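Long-range contact in N-acetylglucosamine-6-phosphate deacetylase (Thermotoga maritima, PDB 1O12), which probably removes the acetyl group from N-acetylglucosamine-6-phosphate in a reaction that depends on a divalent metal cation: residues 80-92 with 362-374. Numbering follows the deposited sequence.
Sequences EFLYSQGVTTFLA and VVMTIKEGEVVFR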
ATOM      1  N   GLU A  80       6.465  25.803  26.700  1.00 39.18           N
ATOM      2  CA  GLU A  80       5.537  25.865  27.789  1.00 38.99           C
ATOM      3  C   GLU A  80       4.165  25.272  27.390  1.00 39.16           C
ATOM      4  O   GLU A  80       3.568  24.499  28.144  1.00 38.95           O
ATOM      5  CB  GLU A  80       5.439  27.336  28.234  1.00 42.18           C
ATOM      6  CG  GLU A  80       4.692  27.578  29.526  1.00 46.65           C
ATOM      7  CD  GLU A  80       4.927  26.471  30.569  1.00 50.12           C
ATOM      8  OE1 GLU A  80       6.106  26.091  30.819  1.00 50.95           O
ATOM      9  OE2 GLU A  80       3.918  25.988  31.143  1.00 50.40           O
ATOM     10  N   PHE A  81       3.657  25.600  26.211  1.00 37.09           N
ATOM     11  CA  PHE A  81       2.367  25.034  25.837  1.00 36.48           C
ATOM     12  C   PHE A  81       2.442  23.528  25.598  1.00 36.16           C
ATOM     13  O   PHE A  81       1.595  22.768  26.077  1.00 32.66           O
ATOM     14  CB  PHE A  81       1.815  25.691  24.580  1.00 37.09           C
ATOM     15  CG  PHE A  81       0.491  25.142  24.172  1.00 39.80           C
ATOM     16  CD1 PHE A  81      -0.642  25.382  24.952  1.00 40.95           C
ATOM     17  CD2 PHE A  81       0.378  24.306  23.063  1.00 40.66           C
ATOM     18  CE1 PHE A  81      -1.884  24.786  24.640  1.00 42.00           C
ATOM     19  CE2 PHE A  81      -0.857  23.704  22.746  1.00 42.63           C
ATOM     20  CZ  PHE A  81      -1.988  23.947  23.541  1.00 42.02           C
ATOM     21  N   LEU A  82       3.462  23.112  24.843  1.00 36.14           N
ATOM     22  CA  LEU A  82       3.656  21.706  24.503  1.00 35.52           C
ATOM     23  C   LEU A  82       3.630  20.734  25.681  1.00 35.22           C
ATOM     24  O   LEU A  82       3.227  19.567  25.522  1.00 35.06           O
ATOM     25  CB  LEU A  82       4.947  21.543  23.702  1.00 34.61           C
ATOM     26  CG  LEU A  82       4.795  22.204  22.332  1.00 35.40           C
ATOM     27  CD1 LEU A  82       5.966  21.838  21.466  1.00 35.60           C
ATOM     28  CD2 LEU A  82       3.496  21.763  21.674  1.00 32.77           C
ATOM     29  N   TYR A  83       4.039  21.204  26.854  1.00 34.05           N
ATOM     30  CA  TYR A  83       4.032  20.358  28.033  1.00 33.93           C
ATOM     31  C   TYR A  83       2.600  19.948  28.340  1.00 34.38           C
ATOM     32  O   TYR A  83       2.354  18.850  28.841  1.00 34.45           O
ATOM     33  CB  TYR A  83       4.664  21.082  29.226  1.00 34.78           C
ATOM     34  CG  TYR A  83       6.183  21.143  29.141  1.00 36.82           C
ATOM     35  CD1 TYR A  83       6.927  20.008  28.791  1.00 36.94           C
ATOM     36  CD2 TYR A  83       6.887  22.331  29.410  1.00 36.47           C
ATOM     37  CE1 TYR A  83       8.317  20.055  28.704  1.00 36.57           C
ATOM     38  CE2 TYR A  83       8.284  22.382  29.330  1.00 33.98           C
ATOM     39  CZ  TYR A  83       8.980  21.247  28.973  1.00 35.29           C
ATOM     40  OH  TYR A  83      10.332  21.283  28.854  1.00 35.55           O
ATOM     41  N   SER A  84       1.648  20.821  28.022  1.00 34.77           N
ATOM     42  CA  SER A  84       0.230  20.526  28.252  1.00 34.47           C
ATOM     43  C   SER A  84      -0.293  19.517  27.239  1.00 35.66           C
ATOM     44  O   SER A  84      -1.453  19.140  27.290  1.00 37.60           O
ATOM     45  CB  SER A  84      -0.619  21.779  28.138  1.00 32.86           C
ATOM     46  OG  SER A  84      -0.680  22.223  26.798  1.00 35.48           O
ATOM     47  N   GLN A  85       0.554  19.104  26.303  1.00 34.90           N
ATOM     48  CA  GLN A  85       0.160  18.113  25.317  1.00 34.18           C
ATOM     49  C   GLN A  85       0.997  16.864  25.561  1.00 32.84           C
ATOM     50  O   GLN A  85       0.954  15.908  24.783  1.00 30.93           O
ATOM     51  CB  GLN A  85       0.384  18.652  23.900  1.00 35.06           C
ATOM     52  CG  GLN A  85      -0.541  19.773  23.540  1.00 34.19           C
ATOM     53  CD  GLN A  85      -1.990  19.370  23.672  1.00 36.28           C
ATOM     54  OE1 GLN A  85      -2.404  18.374  23.115  1.00 37.42           O
ATOM     55  NE2 GLN A  85      -2.768  20.145  24.419  1.00 37.39           N
ATOM     56  N   GLY A  86       1.759  16.892  26.657  1.00 30.85           N
ATOM     57  CA  GLY A  86       2.604  15.770  27.025  1.00 29.04           C
ATOM     58  C   GLY A  86       3.896  15.682  26.231  1.00 31.01           C
ATOM     59  O   GLY A  86       4.641  14.715  26.387  1.00 30.22           O
ATOM     60  N   VAL A  87       4.159  16.682  25.382  1.00 31.42           N
ATOM     61  CA  VAL A  87       5.364  16.731  24.551  1.00 30.92           C
ATOM     62  C   VAL A  87       6.586  17.186  25.345  1.00 31.72           C
ATOM     63  O   VAL A  87       6.620  18.291  25.875  1.00 32.82           O
ATOM     64  CB  VAL A  87       5.197  17.708  23.364  1.00 31.55           C
ATOM     65  CG1 VAL A  87       6.506  17.789  22.584  1.00 31.73           C
ATOM     66  CG2 VAL A  87       4.036  17.242  22.430  1.00 30.04           C
ATOM     67  N   THR A  88       7.593  16.331  25.417  1.00 31.31           N
ATOM     68  CA  THR A  88       8.804  16.649  26.144  1.00 30.95           C
ATOM     69  C   THR A  88      10.059  16.835  25.258  1.00 31.42           C
ATOM     70  O   THR A  88      11.154  17.060  25.766  1.00 32.84           O
ATOM     71  CB  THR A  88       9.075  15.578  27.198  1.00 31.25           C
ATOM     72  OG1 THR A  88       9.059  14.290  26.580  1.00 30.79           O
ATOM     73  CG2 THR A  88       8.027  15.633  28.282  1.00 31.08           C
ATOM     74  N   THR A  89       9.905  16.697  23.947  1.00 29.53           N
ATOM     75  CA  THR A  89      10.995  16.908  23.012  1.00 28.17           C
ATOM     76  C   THR A  89      10.348  17.349  21.712  1.00 28.49           C
ATOM     77  O   THR A  89       9.419  16.705  21.217  1.00 28.23           O
ATOM     78  CB  THR A  89      11.829  15.642  22.696  1.00 27.28           C
ATOM     79  OG1 THR A  89      12.418  15.122  23.888  1.00 30.73           O
ATOM     80  CG2 THR A  89      12.962  15.993  21.728  1.00 27.70           C
ATOM     81  N   PHE A  90      10.817  18.463  21.170  1.00 27.79           N
ATOM     82  CA  PHE A  90      10.288  18.941  19.908  1.00 26.98           C
ATOM     83  C   PHE A  90      11.357  19.644  19.074  1.00 27.88           C
ATOM     84  O   PHE A  90      12.458  19.977  19.546  1.00 26.30           O
ATOM     85  CB  PHE A  90       9.070  19.835  20.130  1.00 24.95           C
ATOM     86  CG  PHE A  90       9.391  21.264  20.535  1.00 26.50           C
ATOM     87  CD1 PHE A  90       9.310  22.308  19.595  1.00 28.30           C
ATOM     88  CD2 PHE A  90       9.661  21.582  21.854  1.00 23.70           C
ATOM     89  CE1 PHE A  90       9.481  23.649  19.989  1.00 27.68           C
ATOM     90  CE2 PHE A  90       9.830  22.891  22.247  1.00 25.59           C
ATOM     91  CZ  PHE A  90       9.739  23.934  21.313  1.00 26.04           C
ATOM     92  N   LEU A  91      11.014  19.815  17.808  1.00 29.29           N
ATOM     93  CA  LEU A  91      11.864  20.446  16.822  1.00 28.72           C
ATOM     94  C   LEU A  91      11.040  21.573  16.208  1.00 29.35           C
ATOM     95  O   LEU A  91      10.030  21.327  15.526  1.00 27.53           O
ATOM     96  CB  LEU A  91      12.241  19.406  15.755  1.00 28.09           C
ATOM     97  CG  LEU A  91      13.662  18.887  15.522  1.00 28.20           C
ATOM     98  CD1 LEU A  91      14.432  18.760  16.819  1.00 25.03           C
ATOM     99  CD2 LEU A  91      13.569  17.552  14.764  1.00 26.15           C
ATOM    100  N   ALA A  92      11.465  22.802  16.495  1.00 30.89           N
ATOM    101  CA  ALA A  92      10.843  24.012  15.961  1.00 30.35           C
ATOM    102  C   ALA A  92      11.158  23.929  14.474  1.00 30.46           C
ATOM    103  O   ALA A  92      12.300  23.940  14.074  1.00 32.49           O
ATOM    104  CB  ALA A  92      11.480  25.236  16.589  1.00 30.13           C
ATOM    105  N   VAL A 362      -4.201  14.203  28.655  1.00 33.79           N
ATOM    106  CA  VAL A 362      -2.997  14.457  29.434  1.00 34.84           C
ATOM    107  C   VAL A 362      -3.363  15.043  30.778  1.00 36.91           C
ATOM    108  O   VAL A 362      -4.185  15.973  30.860  1.00 36.49           O
ATOM    109  CB  VAL A 362      -2.057  15.460  28.767  1.00 35.27           C
ATOM    110  CG1 VAL A 362      -0.850  15.662  29.657  1.00 33.33           C
ATOM    111  CG2 VAL A 362      -1.648  14.969  27.366  1.00 34.51           C
ATOM    112  N   VAL A 363      -2.771  14.486  31.828  1.00 36.67           N
ATOM    113  CA  VAL A 363      -3.028  14.982  33.155  1.00 38.73           C
ATOM    114  C   VAL A 363      -1.724  15.383  33.851  1.00 39.54           C
ATOM    115  O   VAL A 363      -1.736  16.029  34.879  1.00 41.33           O
ATOM    116  CB  VAL A 363      -3.869  13.943  34.000  1.00 39.33           C
ATOM    117  CG1 VAL A 363      -4.065  12.676  33.225  1.00 40.38           C
ATOM    118  CG2 VAL A 363      -3.203  13.632  35.326  1.00 38.86           C
HETATM  119  N   MSE A 364      -0.589  15.035  33.279  1.00 41.10           N
HETATM  120  CA  MSE A 364       0.669  15.399  33.907  1.00 42.01           C
HETATM  121  C   MSE A 364       1.854  15.089  33.011  1.00 38.89           C
HETATM  122  O   MSE A 364       1.925  14.022  32.396  1.00 37.72           O
HETATM  123  CB  MSE A 364       0.830  14.666  35.242  1.00 48.23           C
HETATM  124  CG  MSE A 364       2.125  15.026  35.973  1.00 57.86           C
HETATM  125 SE   MSE A 364       2.242  14.417  37.868  1.00 73.19          SE
HETATM  126  CE  MSE A 364       3.630  13.051  37.769  1.00 65.37           C
ATOM    127  N   THR A 365       2.782  16.030  32.941  1.00 35.84           N
ATOM    128  CA  THR A 365       3.961  15.855  32.112  1.00 34.35           C
ATOM    129  C   THR A 365       5.192  16.033  32.975  1.00 34.42           C
ATOM    130  O   THR A 365       5.237  16.891  33.848  1.00 35.63           O
ATOM    131  CB  THR A 365       3.963  16.879  30.935  1.00 34.15           C
ATOM    132  OG1 THR A 365       2.752  16.731  30.183  1.00 32.34           O
ATOM    133  CG2 THR A 365       5.147  16.661  30.007  1.00 32.28           C
ATOM    134  N   ILE A 366       6.188  15.201  32.731  1.00 34.03           N
ATOM    135  CA  ILE A 366       7.433  15.232  33.463  1.00 33.22           C
ATOM    136  C   ILE A 366       8.565  15.310  32.468  1.00 35.77           C
ATOM    137  O   ILE A 366       8.600  14.535  31.528  1.00 37.98           O
ATOM    138  CB  ILE A 366       7.567  13.962  34.301  1.00 32.27           C
ATOM    139  CG1 ILE A 366       6.391  13.922  35.302  1.00 30.82           C
ATOM    140  CG2 ILE A 366       8.958  13.891  34.970  1.00 29.07           C
ATOM    141  CD1 ILE A 366       6.148  12.588  35.946  1.00 29.04           C
ATOM    142  N   LYS A 367       9.479  16.257  32.674  1.00 37.97           N
ATOM    143  CA  LYS A 367      10.651  16.476  31.807  1.00 37.47           C
ATOM    144  C   LYS A 367      11.826  16.367  32.775  1.00 38.78           C
ATOM    145  O   LYS A 367      11.884  17.121  33.739  1.00 38.35           O
ATOM    146  CB  LYS A 367      10.609  17.903  31.239  1.00 37.30           C
ATOM    147  CG  LYS A 367      11.098  18.094  29.833  1.00 36.63           C
ATOM    148  CD  LYS A 367      12.486  17.576  29.612  1.00 35.76           C
ATOM    149  CE  LYS A 367      12.881  17.760  28.161  1.00 35.37           C
ATOM    150  NZ  LYS A 367      13.697  16.642  27.600  1.00 36.88           N
ATOM    151  N   GLU A 368      12.758  15.449  32.551  1.00 39.78           N
ATOM    152  CA  GLU A 368      13.865  15.334  33.491  1.00 43.09           C
ATOM    153  C   GLU A 368      13.361  15.288  34.944  1.00 44.25           C
ATOM    154  O   GLU A 368      13.585  16.233  35.699  1.00 44.76           O
ATOM    155  CB  GLU A 368      14.808  16.537  33.352  1.00 43.99           C
ATOM    156  CG  GLU A 368      15.867  16.378  32.298  1.00 46.49           C
ATOM    157  CD  GLU A 368      16.810  15.219  32.600  1.00 47.63           C
ATOM    158  OE1 GLU A 368      17.594  15.326  33.568  1.00 48.81           O
ATOM    159  OE2 GLU A 368      16.767  14.200  31.872  1.00 48.68           O
ATOM    160  N   GLY A 369      12.665  14.214  35.321  1.00 44.04           N
ATOM    161  CA  GLY A 369      12.163  14.067  36.680  1.00 43.87           C
ATOM    162  C   GLY A 369      11.419  15.217  37.347  1.00 44.29           C
ATOM    163  O   GLY A 369      11.037  15.103  38.514  1.00 46.24           O
ATOM    164  N   GLU A 370      11.210  16.320  36.640  1.00 43.59           N
ATOM    165  CA  GLU A 370      10.475  17.450  37.200  1.00 43.33           C
ATOM    166  C   GLU A 370       9.109  17.579  36.515  1.00 42.52           C
ATOM    167  O   GLU A 370       9.013  17.576  35.283  1.00 42.33           O
ATOM    168  CB  GLU A 370      11.248  18.764  36.998  1.00 45.39           C
ATOM    169  CG  GLU A 370      12.652  18.803  37.622  1.00 51.68           C
ATOM    170  CD  GLU A 370      12.635  18.744  39.154  1.00 55.08           C
ATOM    171  OE1 GLU A 370      11.888  19.547  39.763  1.00 56.12           O
ATOM    172  OE2 GLU A 370      13.371  17.906  39.745  1.00 55.43           O
ATOM    173  N   VAL A 371       8.058  17.690  37.321  1.00 40.84           N
ATOM    174  CA  VAL A 371       6.694  17.868  36.829  1.00 38.44           C
ATOM    175  C   VAL A 371       6.622  19.229  36.173  1.00 38.57           C
ATOM    176  O   VAL A 371       6.820  20.223  36.847  1.00 40.33           O
ATOM    177  CB  VAL A 371       5.704  17.911  37.979  1.00 37.22           C
ATOM    178  CG1 VAL A 371       4.283  17.976  37.449  1.00 33.55           C
ATOM    179  CG2 VAL A 371       5.954  16.729  38.893  1.00 36.97           C
ATOM    180  N   VAL A 372       6.307  19.301  34.885  1.00 37.56           N
ATOM    181  CA  VAL A 372       6.247  20.598  34.232  1.00 35.10           C
ATOM    182  C   VAL A 372       4.856  20.949  33.812  1.00 34.01           C
ATOM    183  O   VAL A 372       4.631  21.973  33.181  1.00 34.45           O
ATOM    184  CB  VAL A 372       7.166  20.629  33.020  1.00 36.71           C
ATOM    185  CG1 VAL A 372       8.622  20.697  33.504  1.00 35.44           C
ATOM    186  CG2 VAL A 372       6.940  19.361  32.163  1.00 34.97           C
ATOM    187  N   PHE A 373       3.912  20.090  34.168  1.00 34.75           N
ATOM    188  CA  PHE A 373       2.511  20.312  33.823  1.00 35.97           C
ATOM    189  C   PHE A 373       1.573  19.385  34.576  1.00 38.49           C
ATOM    190  O   PHE A 373       1.845  18.193  34.705  1.00 40.70           O
ATOM    191  CB  PHE A 373       2.263  20.112  32.326  1.00 33.49           C
ATOM    192  CG  PHE A 373       0.810  20.245  31.944  1.00 33.68           C
ATOM    193  CD1 PHE A 373       0.229  21.505  31.778  1.00 32.42           C
ATOM    194  CD2 PHE A 373      -0.001  19.110  31.833  1.00 33.60           C
ATOM    195  CE1 PHE A 373      -1.127  21.637  31.511  1.00 31.73           C
ATOM    196  CE2 PHE A 373      -1.373  19.218  31.565  1.00 32.43           C
ATOM    197  CZ  PHE A 373      -1.941  20.487  31.404  1.00 34.53           C
ATOM    198  N   ARG A 374       0.471  19.948  35.076  1.00 41.51           N
ATOM    199  CA  ARG A 374      -0.570  19.199  35.785  1.00 44.35           C
ATOM    200  C   ARG A 374      -1.826  19.860  35.272  1.00 46.42           C
ATOM    201  O   ARG A 374      -1.849  21.084  35.185  1.00 48.00           O
ATOM    202  CB  ARG A 374      -0.513  19.437  37.285  1.00 46.09           C
ATOM    203  CG  ARG A 374       0.775  19.056  37.974  1.00 48.38           C
ATOM    204  CD  ARG A 374       0.874  19.816  39.293  1.00 49.71           C
ATOM    205  NE  ARG A 374       2.037  19.382  40.055  1.00 51.74           N
ATOM    206  CZ  ARG A 374       2.118  18.209  40.677  1.00 52.18           C
ATOM    207  NH1 ARG A 374       1.090  17.355  40.636  1.00 51.96           N
ATOM    208  NH2 ARG A 374       3.235  17.885  41.324  1.00 52.38           N
TER
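Tyr83 and Thr88 face the hairpin of strands 362-367 and 370-374, whose first strand runs at 46° to strand 87-92 with 7.4 Å between the two axes at closest approach. Thr365 OG1 donates to Tyr83 O at 2.5 Å, lying in the carbonyl plane with a C=O...O angle of 158°. Tyr83 O also accepts from Gly86 N, within the Schellman motif that ends helix 75-83, so one carbonyl at the helix end is held both by the helix's own turn and by the hairpin. With OG1 anti to its carbonyl carbon (chi1 -56°), Thr365 leaves CG2 to meet Thr88 CG2 at 3.5 Å.

Val372 and Phe373 both face Thr365 in a classic beta bulge, and both side chains turn to the helix end. Val372 CG2 sits over one face of the Tyr83 ring, 3.7 Å from its centroid, while Ser84 CA stands almost exactly above the centre of the Phe373 ring at 3.5 Å. The hairpin belongs to the small beta domain that accompanies the TIM barrel in this family, and packs against the turn where helix 75-83 leads into strand 87-93.

Lys367 CG lies 3.4 Å from Tyr83 OH, and the chain bends beyond it to carry the amine to a salt bridge with Asp352. Replacing Tyr83 with alanine is likely to open a gap against Val372 and Lys367 and leave Glu79 without its hydroxyl partner.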